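Local coordinates for A-type flavoprotein (Giardia intestinalis, PDB 2Q9U) that scavenges O2 as a flavodiiron protein, joining a beta-lactamase-like domain that holds a mu-oxo-diiron site to a flavodoxin-like domain that binds FMN, at residues 247-251 and 252-256; 4-7 and 8-12; 194-197 and 198-202. All coordinates share one frame; numbering follows the deposited sequence.

Contact 1: 247-251 and 252-256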
# COMPACT_ATOMS: atom_id res chain seq x y z
N ASP A 247 18.07 -24.73 -17.83
CA ASP A 247 19.10 -25.78 -17.79
C ASP A 247 20.15 -25.52 -16.70
O ASP A 247 20.46 -26.42 -15.91
CB ASP A 247 19.76 -25.95 -19.15
CG ASP A 247 20.71 -27.14 -19.18
OD1 ASP A 247 20.23 -28.26 -18.91
OD2 ASP A 247 21.93 -26.95 -19.41
N ARG A 248 20.70 -24.31 -16.67
CA ARG A 248 21.66 -23.94 -15.65
C ARG A 248 21.02 -24.06 -14.28
O ARG A 248 21.57 -24.71 -13.39
CB ARG A 248 22.21 -22.52 -15.86
CG ARG A 248 23.27 -22.42 -16.96
CD ARG A 248 23.87 -20.99 -17.02
NE ARG A 248 22.82 -19.97 -17.15
CZ ARG A 248 22.40 -19.45 -18.31
NH1 ARG A 248 22.94 -19.86 -19.46
NH2 ARG A 248 21.44 -18.54 -18.32
N TRP A 249 19.83 -23.47 -14.11
CA TRP A 249 19.17 -23.53 -12.80
C TRP A 249 18.91 -24.97 -12.34
O TRP A 249 19.16 -25.30 -11.18
CB TRP A 249 17.87 -22.70 -12.78
CG TRP A 249 17.02 -23.06 -11.60
CD1 TRP A 249 17.31 -22.81 -10.28
CD2 TRP A 249 15.79 -23.79 -11.62
NE1 TRP A 249 16.31 -23.33 -9.48
CE2 TRP A 249 15.37 -23.94 -10.27
CE3 TRP A 249 14.99 -24.34 -12.65
CZ2 TRP A 249 14.18 -24.61 -9.92
CZ3 TRP A 249 13.80 -25.02 -12.30
CH2 TRP A 249 13.41 -25.15 -10.94
N SER A 250 18.42 -25.83 -13.24
CA SER A 250 18.13 -27.24 -12.88
C SER A 250 19.40 -27.96 -12.40
O SER A 250 19.31 -28.94 -11.65
CB SER A 250 17.51 -28.02 -14.04
OG SER A 250 18.42 -28.13 -15.13
N LYS A 251 20.55 -27.47 -12.82
CA LYS A 251 21.85 -28.04 -12.45
C LYS A 251 22.57 -27.23 -11.33
O LYS A 251 23.69 -27.56 -10.92
CB LYS A 251 22.71 -28.13 -13.71
CG LYS A 251 22.19 -29.14 -14.72
CD LYS A 251 22.91 -28.99 -16.04
CE LYS A 251 22.51 -30.10 -16.99
NZ LYS A 251 22.88 -29.72 -18.37
N GLY A 252 21.91 -26.19 -10.83
CA GLY A 252 22.51 -25.37 -9.78
C GLY A 252 23.66 -24.51 -10.26
O GLY A 252 24.51 -24.09 -9.47
N GLN A 253 23.66 -24.20 -11.55
CA GLN A 253 24.72 -23.44 -12.17
C GLN A 253 24.26 -22.01 -12.49
O GLN A 253 24.88 -21.34 -13.32
CB GLN A 253 25.16 -24.15 -13.46
CG GLN A 253 25.75 -25.53 -13.22
CD GLN A 253 25.86 -26.35 -14.50
OE1 GLN A 253 25.34 -25.97 -15.55
NE2 GLN A 253 26.54 -27.48 -14.41
N HIS A 254 23.18 -21.57 -11.84
CA HIS A 254 22.51 -20.31 -12.17
C HIS A 254 23.02 -19.11 -11.36
O HIS A 254 22.53 -17.97 -11.52
CB HIS A 254 20.99 -20.44 -11.99
CG HIS A 254 20.58 -20.81 -10.59
ND1 HIS A 254 20.95 -21.99 -10.00
CD2 HIS A 254 19.89 -20.12 -9.65
CE1 HIS A 254 20.49 -22.03 -8.76
NE2 HIS A 254 19.84 -20.90 -8.52
N CYS A 255 24.00 -19.33 -10.50
CA CYS A 255 24.34 -18.24 -9.59
C CYS A 255 25.29 -17.17 -10.18
O CYS A 255 25.98 -17.37 -11.20
CB CYS A 255 24.68 -18.78 -8.20
SG CYS A 255 23.20 -19.73 -7.45
N GLN A 256 25.27 -15.99 -9.57
CA GLN A 256 26.10 -14.89 -10.02
C GLN A 256 27.09 -14.52 -8.92
O GLN A 256 26.93 -14.95 -7.78
CB GLN A 256 25.23 -13.67 -10.37
CG GLN A 256 24.15 -13.94 -11.42
CD GLN A 256 24.69 -14.00 -12.84
OE1 GLN A 256 25.91 -14.01 -13.07
NE2 GLN A 256 23.77 -14.03 -13.82
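W249 and H254 meet edge-to-face at a C-terminal helix cap, a local contact in which helix 236-250 ends and the chain turns back over its last turn on the way to strand 258-263. The cap is a Schellman motif centred on G252, whose positive phi (71°) reverses the backbone. Two bonds lead back into the helix: N of Q253 reaches O of R248 at 2.8 Å, and N of G252 reaches O of W249 at 2.9 Å. O of R248 is gripped twice, since N of K251 also donates to it, and the two donors come from opposite faces of its carbonyl plane.

This reversal carries H254 back beside W249, and with CG of H254 between its backbone N and carbonyl carbon (chi1 59°) the ring comes against CA and CD1 of W249. The imidazole receives the indole edge on one face: CD1 of W249 stands over the ring centre, 3.6 Å from CE1 of H254, and the planes are nearly perpendicular at 85°. SG of C255 lies against the other face, offset toward the rim. ND1 of H254 is buried without a polar partner.

K251 and Q253 also meet, CD of Q253 lying 3.7 Å from CB of K251. The extended K251 chain runs back along the helix to D247, where NZ of K251 is 3.1 Å from OD1 of D247 in a salt bridge that uses the syn lone pairs of both carboxylate oxygens. R248 instead pairs through its guanidinium with E245.

Y306, which ends helix 298-306, touches the rings of both W249 and H254. The indole also packs on helices 189-204 and 208-219 of the diiron-domain side, while C255 rests on helix 386-409, which with helix 298-306 belongs to the flavodoxin side; the cap lies between.

Contact 2: 4-7 and 8-12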
# COMPACT_ATOMS: atom_id res chain seq x y z
N LYS A 4 -22.80 -11.57 -35.74
CA LYS A 4 -21.98 -11.45 -34.49
C LYS A 4 -21.10 -10.20 -34.51
O LYS A 4 -20.23 -10.06 -35.37
CB LYS A 4 -21.11 -12.70 -34.30
N PRO A 5 -21.33 -9.28 -33.54
CA PRO A 5 -20.49 -8.08 -33.45
C PRO A 5 -19.03 -8.45 -33.19
O PRO A 5 -18.75 -9.41 -32.46
CB PRO A 5 -21.06 -7.32 -32.25
CG PRO A 5 -22.42 -7.91 -32.01
CD PRO A 5 -22.36 -9.32 -32.48
N LYS A 6 -18.12 -7.68 -33.77
CA LYS A 6 -16.68 -7.93 -33.66
C LYS A 6 -16.02 -6.99 -32.65
O LYS A 6 -15.94 -5.78 -32.88
CB LYS A 6 -16.03 -7.80 -35.05
CG LYS A 6 -14.54 -7.49 -35.06
CD LYS A 6 -13.74 -8.73 -35.26
CE LYS A 6 -12.37 -8.41 -35.79
NZ LYS A 6 -11.68 -9.67 -36.09
N TYR A 7 -15.55 -7.55 -31.53
CA TYR A 7 -14.95 -6.74 -30.48
C TYR A 7 -13.67 -7.37 -29.90
O TYR A 7 -13.13 -6.87 -28.92
CB TYR A 7 -15.98 -6.39 -29.38
CG TYR A 7 -16.70 -7.58 -28.80
CD1 TYR A 7 -16.12 -8.36 -27.80
CD2 TYR A 7 -17.96 -7.94 -29.27
CE1 TYR A 7 -16.79 -9.48 -27.27
CE2 TYR A 7 -18.63 -9.04 -28.75
CZ TYR A 7 -18.04 -9.80 -27.75
OH TYR A 7 -18.71 -10.91 -27.26
N VAL A 8 -13.19 -8.44 -30.53
CA VAL A 8 -11.84 -8.94 -30.25
C VAL A 8 -11.04 -9.04 -31.54
O VAL A 8 -11.62 -9.24 -32.62
CB VAL A 8 -11.82 -10.33 -29.53
CG1 VAL A 8 -12.41 -10.21 -28.11
CG2 VAL A 8 -12.49 -11.45 -30.38
N GLN A 9 -9.72 -8.90 -31.42
CA GLN A 9 -8.84 -9.11 -32.56
C GLN A 9 -8.38 -10.56 -32.55
O GLN A 9 -7.88 -11.05 -31.52
CB GLN A 9 -7.61 -8.18 -32.48
CG GLN A 9 -6.60 -8.47 -33.64
CD GLN A 9 -5.17 -8.02 -33.38
OE1 GLN A 9 -4.85 -7.49 -32.32
NE2 GLN A 9 -4.31 -8.22 -34.37
N ASP A 10 -8.53 -11.26 -33.68
CA ASP A 10 -7.96 -12.62 -33.80
C ASP A 10 -6.46 -12.52 -33.91
O ASP A 10 -5.93 -11.64 -34.59
CB ASP A 10 -8.50 -13.35 -35.03
CG ASP A 10 -10.01 -13.47 -34.99
OD1 ASP A 10 -10.57 -13.71 -33.89
OD2 ASP A 10 -10.63 -13.29 -36.06
N GLN A 11 -5.77 -13.40 -33.20
CA GLN A 11 -4.36 -13.26 -33.01
C GLN A 11 -3.67 -14.58 -33.36
O GLN A 11 -3.36 -15.39 -32.50
CB GLN A 11 -4.07 -12.77 -31.57
CG GLN A 11 -4.61 -11.34 -31.34
CD GLN A 11 -4.49 -10.85 -29.90
OE1 GLN A 11 -3.45 -10.99 -29.28
NE2 GLN A 11 -5.56 -10.25 -29.39
N GLU A 12 -3.45 -14.77 -34.66
CA GLU A 12 -2.78 -15.97 -35.18
C GLU A 12 -1.28 -15.86 -34.91
O GLU A 12 -0.59 -15.03 -35.50
CB GLU A 12 -3.10 -16.17 -36.67
CG GLU A 12 -2.90 -17.62 -37.16
CD GLU A 12 -3.23 -17.80 -38.65
OE1 GLU A 12 -3.59 -16.81 -39.30
OE2 GLU A 12 -3.12 -18.95 -39.16
O HOH W 1 -9.13 -9.97 -36.26
O HOH W 2 -12.50 -11.29 -33.81
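With chi1 of K6 at 157°, CG points away from the backbone N, and a bend at chi2 (98°) lays the outer methylenes alongside the carbonyl of V8 and brings the ammonium group toward D10. CE of K6 comes within 3.4 Å of O of V8. The carboxylate lies farther off: NZ of K6 and OD2 of D10 form a long salt bridge of 3.8 Å, the two side chains crossing at a slant.

Two waters fill in the polar link. One accepts from NZ of K6 at 2.6 Å and also from the backbone N of D10 at 2.9 Å. The second accepts from NZ of K6 at 2.9 Å and donates both to O of V8, at 2.5 Å, and to OD1 of D10. Solvent thus links the ammonium group to backbone and carboxylate alongside the long salt bridge.

All this happens in the irregular N-terminal arm that precedes strand 12-14, an outermost strand of a mixed sheet in the beta-lactamase-like part of the chain. Y7 and V8 point the same way from the arm, with CD1 of Y7 4.2 Å from CG1 of V8, and V8 packs on R68 and A71 of helix 62-72. Y7 OH is hydrogen-bonded to S67 of that helix and to E386 of the second subunit.

The Q11 side chain folds back so that NE2 donates to O of Q9 at 3.2 Å, while its OE1 accepts from R182. The side chain of Q9 reaches R282 of the second subunit, whose E390 accepts from the backbone N of K6.

Contact 3: 194-197 and 198-202. With NO3 (nitrate ion), chain C.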
# COMPACT_ATOMS: atom_id res chain seq x y z
N HIS A 194 14.25 -11.24 -16.98
CA HIS A 194 14.12 -10.86 -15.56
C HIS A 194 12.86 -11.46 -14.94
O HIS A 194 12.92 -12.06 -13.86
CB HIS A 194 14.14 -9.33 -15.43
CG HIS A 194 13.72 -8.83 -14.09
ND1 HIS A 194 14.61 -8.58 -13.07
CD2 HIS A 194 12.49 -8.55 -13.59
CE1 HIS A 194 13.95 -8.15 -12.01
NE2 HIS A 194 12.66 -8.14 -12.29
N LEU A 195 11.72 -11.31 -15.60
CA LEU A 195 10.46 -11.82 -15.05
C LEU A 195 10.39 -13.35 -15.12
O LEU A 195 9.78 -14.01 -14.25
CB LEU A 195 9.27 -11.17 -15.77
CG LEU A 195 9.13 -9.66 -15.51
CD1 LEU A 195 8.02 -9.11 -16.42
CD2 LEU A 195 8.83 -9.35 -14.02
N PHE A 196 11.05 -13.91 -16.15
CA PHE A 196 11.14 -15.38 -16.32
C PHE A 196 11.89 -15.95 -15.11
O PHE A 196 11.50 -16.97 -14.53
CB PHE A 196 11.86 -15.67 -17.64
CG PHE A 196 12.21 -17.13 -17.88
CD1 PHE A 196 13.37 -17.70 -17.34
CD2 PHE A 196 11.39 -17.93 -18.68
CE1 PHE A 196 13.69 -19.04 -17.61
CE2 PHE A 196 11.72 -19.26 -18.97
CZ PHE A 196 12.86 -19.81 -18.43
N LYS A 197 12.97 -15.28 -14.72
CA LYS A 197 13.74 -15.64 -13.50
C LYS A 197 12.94 -15.45 -12.21
O LYS A 197 13.01 -16.28 -11.29
CB LYS A 197 15.04 -14.86 -13.41
CG LYS A 197 16.10 -15.30 -14.41
CD LYS A 197 17.34 -14.38 -14.29
CE LYS A 197 18.33 -14.64 -15.40
NZ LYS A 197 19.48 -13.65 -15.39
N GLU A 198 12.16 -14.37 -12.14
CA GLU A 198 11.35 -14.16 -10.94
C GLU A 198 10.33 -15.30 -10.82
O GLU A 198 10.05 -15.80 -9.71
CB GLU A 198 10.65 -12.79 -10.98
CG GLU A 198 10.10 -12.35 -9.62
CD GLU A 198 9.37 -11.02 -9.71
OE1 GLU A 198 8.36 -10.96 -10.43
OE2 GLU A 198 9.82 -10.05 -9.07
N TYR A 199 9.74 -15.69 -11.95
CA TYR A 199 8.76 -16.79 -11.94
C TYR A 199 9.42 -18.10 -11.47
O TYR A 199 8.89 -18.83 -10.61
CB TYR A 199 8.15 -16.97 -13.32
CG TYR A 199 6.98 -17.91 -13.31
CD1 TYR A 199 7.18 -19.30 -13.40
CD2 TYR A 199 5.67 -17.41 -13.23
CE1 TYR A 199 6.09 -20.19 -13.40
CE2 TYR A 199 4.58 -18.29 -13.23
CZ TYR A 199 4.80 -19.67 -13.31
OH TYR A 199 3.69 -20.51 -13.30
N THR A 200 10.58 -18.40 -12.05
CA THR A 200 11.34 -19.61 -11.68
C THR A 200 11.64 -19.65 -10.17
O THR A 200 11.37 -20.66 -9.49
CB THR A 200 12.67 -19.68 -12.44
OG1 THR A 200 12.41 -19.54 -13.84
CG2 THR A 200 13.33 -21.03 -12.19
N ALA A 201 12.18 -18.54 -9.67
CA ALA A 201 12.54 -18.42 -8.26
C ALA A 201 11.34 -18.65 -7.33
O ALA A 201 11.46 -19.35 -6.32
CB ALA A 201 13.18 -16.99 -8.00
N ASN A 202 10.18 -18.07 -7.69
CA ASN A 202 9.01 -18.04 -6.79
C ASN A 202 8.07 -19.22 -6.89
O ASN A 202 7.39 -19.53 -5.93
CB ASN A 202 8.18 -16.78 -7.03
CG ASN A 202 8.78 -15.56 -6.38
OD1 ASN A 202 8.51 -15.27 -5.21
ND2 ASN A 202 9.62 -14.84 -7.12
N NO3 C . 1.30 -20.16 -11.08
O1 NO3 C . 1.70 -19.18 -10.19
O2 NO3 C . 0.99 -19.77 -12.36
O3 NO3 C . 1.26 -21.50 -10.75
O HOH W 3 10.66 -7.69 -10.36
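F196 and T200 are joined one turn apart on helix 189-204. O of F196 accepts two hydrogen bonds, from N of T200 at 3.0 Å and from its OG1 at 2.8 Å, the donors approaching from opposite faces of the carbonyl plane. Placing OG1 beside the backbone N (chi1 -53°) turns the hydroxyl back to that carbonyl. O of E198 is likewise held by N and ND2 of N202, the latter bond nearly straight at 173°, where the helix widens into a pi-type turn at 200-202. ND2 of N202 also donates to O of T299, and its OD1 bonds to Y332 OH.

This helix belongs to the beta-lactamase-like domain and passes close to its diiron centre, which Y199 touches. Y199 also meets H176, and its OH lies 3.0 Å from O2 of a nitrate ion, probably from the crystallisation liquor, in a weak, tentative bond; the nitrate is also hydrogen-bonded to NE2 of H31.

A water in the ring plane of H194, 2.8 Å from NE2 of H194, donates to OE2 of E198.

In packing, the L195 and E198 side chains lie side by side, CD2 of L195 4.0 Å from OE1 of E198, and the F196 ring meets Y246 and W234.

Overall arrangement
From the N terminus, contact 2 comes first, in the arm before strand 12-14, where the second subunit reaches it. Contact 3 follows on helix 189-204 and contact 1 at the end of helix 236-250; the three stand in series, none enclosing or crossing another, and none closes a long loop. Contacts 1 and 3 touch, CE3 of W249 packing on CG2 of T200 at 3.7 Å, which ties helices 189-204 and 236-250 together before contact 1 hands the chain on to strand 258-263 of the flavodoxin-like part. Contact 2 stands apart, its centre about 32 Å from that of contact 3 and about 42 Å from that of contact 1, across the chain's centre from contact 1.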